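PDB 4D7Q: ralf, proline/betaine transporter from Legionella pneumophila, which probably acts as a guanine-nucleotide exchange factor through its Legionella Sec7 domain, joined in this engineered chimera to the capping domain of Rickettsia RalF. Local coordinates for residues G167-L172 with F185-Y190; T262-S267 with Q281-S286. The protein carries 2 engineered substitutions. All coordinates share one frame; numbering follows the deposited sequence.

Contact 1. Residues G167-L172 with F185-Y190; sequences GLKRNL and FLEELY
L168 drives one methyl, CD2, into a hollow on the helix that carries L186, L189 and Y190. CG lies anti to the backbone N (chi1 -178°), which carries the branch out toward the opposing helix. Three groups bound the hollow: CD2 of L168 is 3.7 Å from CD2 of L189, the same methyl meets CD2 of Y190 at 3.9 Å, and L186 O lies 3.9 Å from it. The tyrosine presents its ring edge, with the methyl near the ring plane, while the side chains of L168 and L189 are nearly perpendicular.

A second bump points the other way. L186 offers a forked end whose prongs have different tasks. Its CD1 lies against the base of K169, 3.9 Å from that residue's CA, and its CD2 is 3.6 Å from CD1 of L172. The fork thus fills the recess between K169 and L172, and the side chains of K169 and L186 run antiparallel alongside one another.

K169 leaves its helix beside the interface rather than into it, yet its extended chain brings the ammonium to the acid at the margin. NZ of K169 forms a salt bridge with OE2 of E187 at 2.8 Å; OE2 accepts through its anti lone pair, the one away from the other carboxylate oxygen. This charged clasp borders an otherwise apolar joint of buried leucines.

The axes of the short helical segments approach to 10.1 Å and make an angle of 123°, so the helices cross well short of antiparallel. Within the helical Sec7 part of the chimera, helix 135-152 flanks the pair on the L172 side, through L140 and L141, and helix 93-102 on the L189 side, through F93 and V94, with Y190 OH bonded to M163 O in the preceding loop.

Contact 2. Residues T262-S267 with Q281-S286; sequences TGYKGS and QVYKPS
Y264 and Y283 pack obliquely against each other on one face of the sheet, as a non-hydrogen-bonded antiparallel pair. CB of Y264 sits 3.6 Å from CE2 of Y283, and CD1 of Y264 lies above one face of the Y283 ring, offset toward its rim. The ring planes differ by 36°, neither a stack nor an edge-to-face pair. Y264 has CG anti to its backbone N (chi1 176°), which carries its ring along the strand until OH donates to OG of S267, an oxygen also bonded to E279; OH of Y283 likewise donates to OE1 of Q281.

Backbone bonds tighten this buried part. K284 N donates to G263 O at 2.8 Å, tying the strand's exit to the turn after helix 256-262. V282 is gripped twice: its O accepts from K265 N at 2.7 Å, and its N donates to G266 O at 3.1 Å. G263, with positive phi, brings its bare CA against S286 OG.

The far margin is polar and wetter. K265 bends at chi2 and passes crosswise over K284, ending with NZ 3.2 Å from OG of S286. A water accepts from K265 NZ and donates to S286 OG, while that hydroxyl donates to K284 O. The NZ atoms of K265 and K284 stay 5.7 Å apart, and K284 turns to E230 and N226, which probably eases their repulsion.

Q281 and Y283 also bond to E109 and A110, an interface between Rickettsia and Legionella parts not to be read as natural. The register identifies the motif: between the pairs Y264–Y283 and S267–Q281, K265 and G266 stand opposite V282 alone, a beta bulge in the hairpin 264-271/277-283, second and third strands of the capping part's six-stranded antiparallel sheet.

Contact 1 closes before contact 2 opens along the chain, and the two share no helix, strand or sheet. The first joins helices 165-171 and 183-195 in the Legionella Sec7 part; the second ties strands 264-271 and 277-283 in the Rickettsia capping part. The centre of contact 1 lies about 27 Å, and that of contact 2 about 12 Å, from the centre of the chain. Their centres are about 28 Å apart and their nearest atoms about 13 Å, so they do not touch. Contact 1 thus belongs to the outlying helical domain alone, whereas contact 2 lies where the capping sheet meets the start of helix 110-127, an interface between parts of two proteins.

Contact 1. Residues G167-L172 with F185-Y190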
# COMPACT_ATOMS: atom_id res chain seq x y z
N GLY A 167 -3.52 -9.51 -28.11
CA GLY A 167 -2.33 -9.30 -27.31
C GLY A 167 -2.57 -9.69 -25.88
O GLY A 167 -1.71 -10.30 -25.24
N LEU A 168 -3.79 -9.40 -25.38
CA LEU A 168 -4.18 -9.73 -24.01
C LEU A 168 -4.25 -11.24 -23.81
O LEU A 168 -3.74 -11.72 -22.80
CB LEU A 168 -5.49 -9.03 -23.60
CG LEU A 168 -5.94 -9.30 -22.13
CD1 LEU A 168 -4.94 -8.73 -21.10
CD2 LEU A 168 -7.37 -8.84 -21.89
N LYS A 169 -4.82 -11.97 -24.79
CA LYS A 169 -4.93 -13.44 -24.76
C LYS A 169 -3.54 -14.07 -24.76
O LYS A 169 -3.27 -14.96 -23.96
CB LYS A 169 -5.75 -13.94 -25.96
CG LYS A 169 -7.25 -13.64 -25.84
CD LYS A 169 -7.89 -13.68 -27.21
CE LYS A 169 -9.39 -13.73 -27.15
NZ LYS A 169 -9.96 -13.83 -28.52
N ARG A 170 -2.63 -13.57 -25.62
CA ARG A 170 -1.24 -14.06 -25.68
C ARG A 170 -0.55 -13.75 -24.35
O ARG A 170 0.15 -14.59 -23.80
CB ARG A 170 -0.46 -13.38 -26.83
CG ARG A 170 -0.86 -13.82 -28.23
CD ARG A 170 -0.37 -15.20 -28.59
NE ARG A 170 1.09 -15.26 -28.80
CZ ARG A 170 1.72 -16.35 -29.23
NH1 ARG A 170 1.05 -17.46 -29.49
NH2 ARG A 170 3.04 -16.33 -29.39
N ASN A 171 -0.81 -12.57 -23.79
CA ASN A 171 -0.21 -12.13 -22.53
C ASN A 171 -0.58 -12.96 -21.29
O ASN A 171 0.21 -13.02 -20.35
CB ASN A 171 -0.55 -10.65 -22.29
CG ASN A 171 0.29 -10.06 -21.18
OD1 ASN A 171 1.46 -9.72 -21.35
ND2 ASN A 171 -0.28 -10.07 -20.00
N LEU A 172 -1.79 -13.54 -21.27
CA LEU A 172 -2.31 -14.30 -20.13
C LEU A 172 -2.19 -15.84 -20.26
O LEU A 172 -2.66 -16.55 -19.38
CB LEU A 172 -3.75 -13.85 -19.78
CG LEU A 172 -3.86 -12.44 -19.20
CD1 LEU A 172 -5.29 -11.94 -19.23
CD2 LEU A 172 -3.23 -12.36 -17.80
N PHE A 185 -14.33 -14.85 -22.10
CA PHE A 185 -14.11 -14.14 -20.83
C PHE A 185 -13.13 -12.97 -21.05
O PHE A 185 -13.40 -11.86 -20.59
CB PHE A 185 -13.58 -15.12 -19.75
CG PHE A 185 -13.14 -14.45 -18.46
CD1 PHE A 185 -14.06 -14.12 -17.48
CD2 PHE A 185 -11.80 -14.20 -18.21
CE1 PHE A 185 -13.66 -13.48 -16.30
CE2 PHE A 185 -11.39 -13.57 -17.03
CZ PHE A 185 -12.33 -13.22 -16.08
N LEU A 186 -12.00 -13.23 -21.75
CA LEU A 186 -10.99 -12.21 -22.02
C LEU A 186 -11.44 -11.13 -23.00
O LEU A 186 -11.00 -10.00 -22.89
CB LEU A 186 -9.66 -12.83 -22.47
CG LEU A 186 -8.88 -13.61 -21.39
CD1 LEU A 186 -7.53 -14.07 -21.93
CD2 LEU A 186 -8.73 -12.79 -20.09
N GLU A 187 -12.29 -11.49 -23.98
CA GLU A 187 -12.82 -10.50 -24.94
C GLU A 187 -13.72 -9.50 -24.21
O GLU A 187 -13.65 -8.31 -24.48
CB GLU A 187 -13.61 -11.20 -26.04
CG GLU A 187 -12.73 -11.88 -27.07
CD GLU A 187 -13.43 -12.96 -27.88
OE1 GLU A 187 -14.68 -12.94 -27.96
OE2 GLU A 187 -12.72 -13.81 -28.45
N GLU A 188 -14.48 -10.01 -23.26
CA GLU A 188 -15.36 -9.24 -22.41
C GLU A 188 -14.59 -8.41 -21.38
O GLU A 188 -14.88 -7.27 -21.16
CB GLU A 188 -16.39 -10.15 -21.74
CG GLU A 188 -17.42 -10.70 -22.71
CD GLU A 188 -18.22 -11.91 -22.20
OE1 GLU A 188 -17.91 -12.48 -21.13
OE2 GLU A 188 -19.17 -12.30 -22.91
N LEU A 189 -13.60 -9.03 -20.77
CA LEU A 189 -12.68 -8.35 -19.90
C LEU A 189 -12.05 -7.13 -20.57
O LEU A 189 -12.13 -6.06 -20.07
CB LEU A 189 -11.61 -9.30 -19.40
CG LEU A 189 -10.74 -8.70 -18.30
CD1 LEU A 189 -10.94 -9.34 -16.95
CD2 LEU A 189 -9.30 -8.76 -18.70
N TYR A 190 -11.47 -7.35 -21.74
CA TYR A 190 -10.92 -6.29 -22.54
C TYR A 190 -11.91 -5.17 -22.91
O TYR A 190 -11.60 -4.03 -22.77
CB TYR A 190 -10.25 -6.85 -23.78
CG TYR A 190 -9.39 -5.86 -24.51
CD1 TYR A 190 -9.93 -4.97 -25.41
CD2 TYR A 190 -8.05 -5.84 -24.31
CE1 TYR A 190 -9.15 -4.07 -26.07
CE2 TYR A 190 -7.25 -4.94 -24.97
CZ TYR A 190 -7.81 -4.06 -25.85
OH TYR A 190 -7.03 -3.19 -26.50

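Contact 2. Residues T262-S267 with Q281-S286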
# COMPACT_ATOMS: atom_id res chain seq x y z
N THR A 262 4.96 -2.84 -9.18
CA THR A 262 4.99 -1.62 -8.34
C THR A 262 6.35 -0.95 -8.28
O THR A 262 6.46 0.19 -7.81
CB THR A 262 4.62 -1.98 -6.88
OG1 THR A 262 5.56 -2.91 -6.40
CG2 THR A 262 3.22 -2.54 -6.73
N GLY A 263 7.38 -1.68 -8.71
CA GLY A 263 8.74 -1.17 -8.68
C GLY A 263 9.40 -1.29 -7.32
O GLY A 263 10.51 -0.78 -7.12
N TYR A 264 8.73 -1.97 -6.38
CA TYR A 264 9.24 -2.19 -5.03
C TYR A 264 10.39 -3.16 -5.11
O TYR A 264 10.17 -4.31 -5.49
CB TYR A 264 8.12 -2.74 -4.14
CG TYR A 264 8.50 -3.11 -2.73
CD1 TYR A 264 9.14 -2.19 -1.90
CD2 TYR A 264 8.07 -4.30 -2.17
CE1 TYR A 264 9.44 -2.50 -0.57
CE2 TYR A 264 8.37 -4.63 -0.85
CZ TYR A 264 9.06 -3.73 -0.05
OH TYR A 264 9.30 -4.07 1.25
N LYS A 265 11.61 -2.68 -4.83
CA LYS A 265 12.82 -3.49 -4.90
C LYS A 265 13.07 -4.24 -3.59
O LYS A 265 13.82 -5.20 -3.56
CB LYS A 265 14.06 -2.66 -5.28
CG LYS A 265 13.98 -1.96 -6.64
CD LYS A 265 13.95 -2.95 -7.81
CE LYS A 265 13.45 -2.31 -9.08
NZ LYS A 265 13.54 -3.24 -10.24
N GLY A 266 12.41 -3.80 -2.52
CA GLY A 266 12.55 -4.42 -1.22
C GLY A 266 12.79 -3.42 -0.11
O GLY A 266 12.88 -2.20 -0.36
N SER A 267 12.89 -3.94 1.11
CA SER A 267 13.08 -3.10 2.31
C SER A 267 14.39 -3.35 3.03
O SER A 267 14.76 -4.50 3.31
CB SER A 267 11.92 -3.30 3.29
OG SER A 267 10.74 -2.62 2.89
N GLN A 281 11.91 1.60 2.34
CA GLN A 281 11.26 0.96 1.20
C GLN A 281 11.82 1.62 -0.05
O GLN A 281 11.76 2.84 -0.17
CB GLN A 281 9.76 1.12 1.24
CG GLN A 281 9.08 0.44 2.43
CD GLN A 281 7.63 0.83 2.42
OE1 GLN A 281 6.93 0.69 1.42
NE2 GLN A 281 7.16 1.39 3.52
N VAL A 282 12.43 0.80 -0.93
CA VAL A 282 13.09 1.21 -2.18
C VAL A 282 12.20 0.85 -3.39
O VAL A 282 11.83 -0.31 -3.58
CB VAL A 282 14.52 0.59 -2.34
CG1 VAL A 282 15.15 0.98 -3.70
CG2 VAL A 282 15.44 1.01 -1.18
N TYR A 283 11.92 1.86 -4.23
CA TYR A 283 11.14 1.77 -5.46
C TYR A 283 11.90 2.33 -6.61
O TYR A 283 12.42 3.44 -6.53
CB TYR A 283 9.83 2.56 -5.36
CG TYR A 283 8.91 2.05 -4.28
CD1 TYR A 283 9.09 2.43 -2.94
CD2 TYR A 283 7.88 1.17 -4.57
CE1 TYR A 283 8.28 1.92 -1.94
CE2 TYR A 283 7.03 0.69 -3.58
CZ TYR A 283 7.23 1.09 -2.27
OH TYR A 283 6.42 0.58 -1.29
N LYS A 284 11.97 1.57 -7.69
CA LYS A 284 12.63 2.04 -8.91
C LYS A 284 11.74 1.64 -10.10
O LYS A 284 11.16 0.54 -10.06
CB LYS A 284 14.04 1.44 -9.05
CG LYS A 284 15.05 1.91 -7.98
CD LYS A 284 16.51 1.70 -8.40
CE LYS A 284 16.90 0.25 -8.50
NZ LYS A 284 18.09 0.06 -9.37
N PRO A 285 11.60 2.51 -11.14
CA PRO A 285 10.80 2.14 -12.33
C PRO A 285 11.10 0.73 -12.83
O PRO A 285 12.26 0.34 -12.97
CB PRO A 285 11.19 3.21 -13.37
CG PRO A 285 11.49 4.39 -12.54
CD PRO A 285 12.21 3.85 -11.32
N SER A 286 10.04 -0.04 -13.02
CA SER A 286 10.13 -1.41 -13.42
C SER A 286 9.22 -1.70 -14.62
O SER A 286 8.50 -0.87 -15.04
CB SER A 286 9.76 -2.30 -12.24
OG SER A 286 10.69 -2.19 -11.22
O HOH W 1 11.20 -4.55 -9.98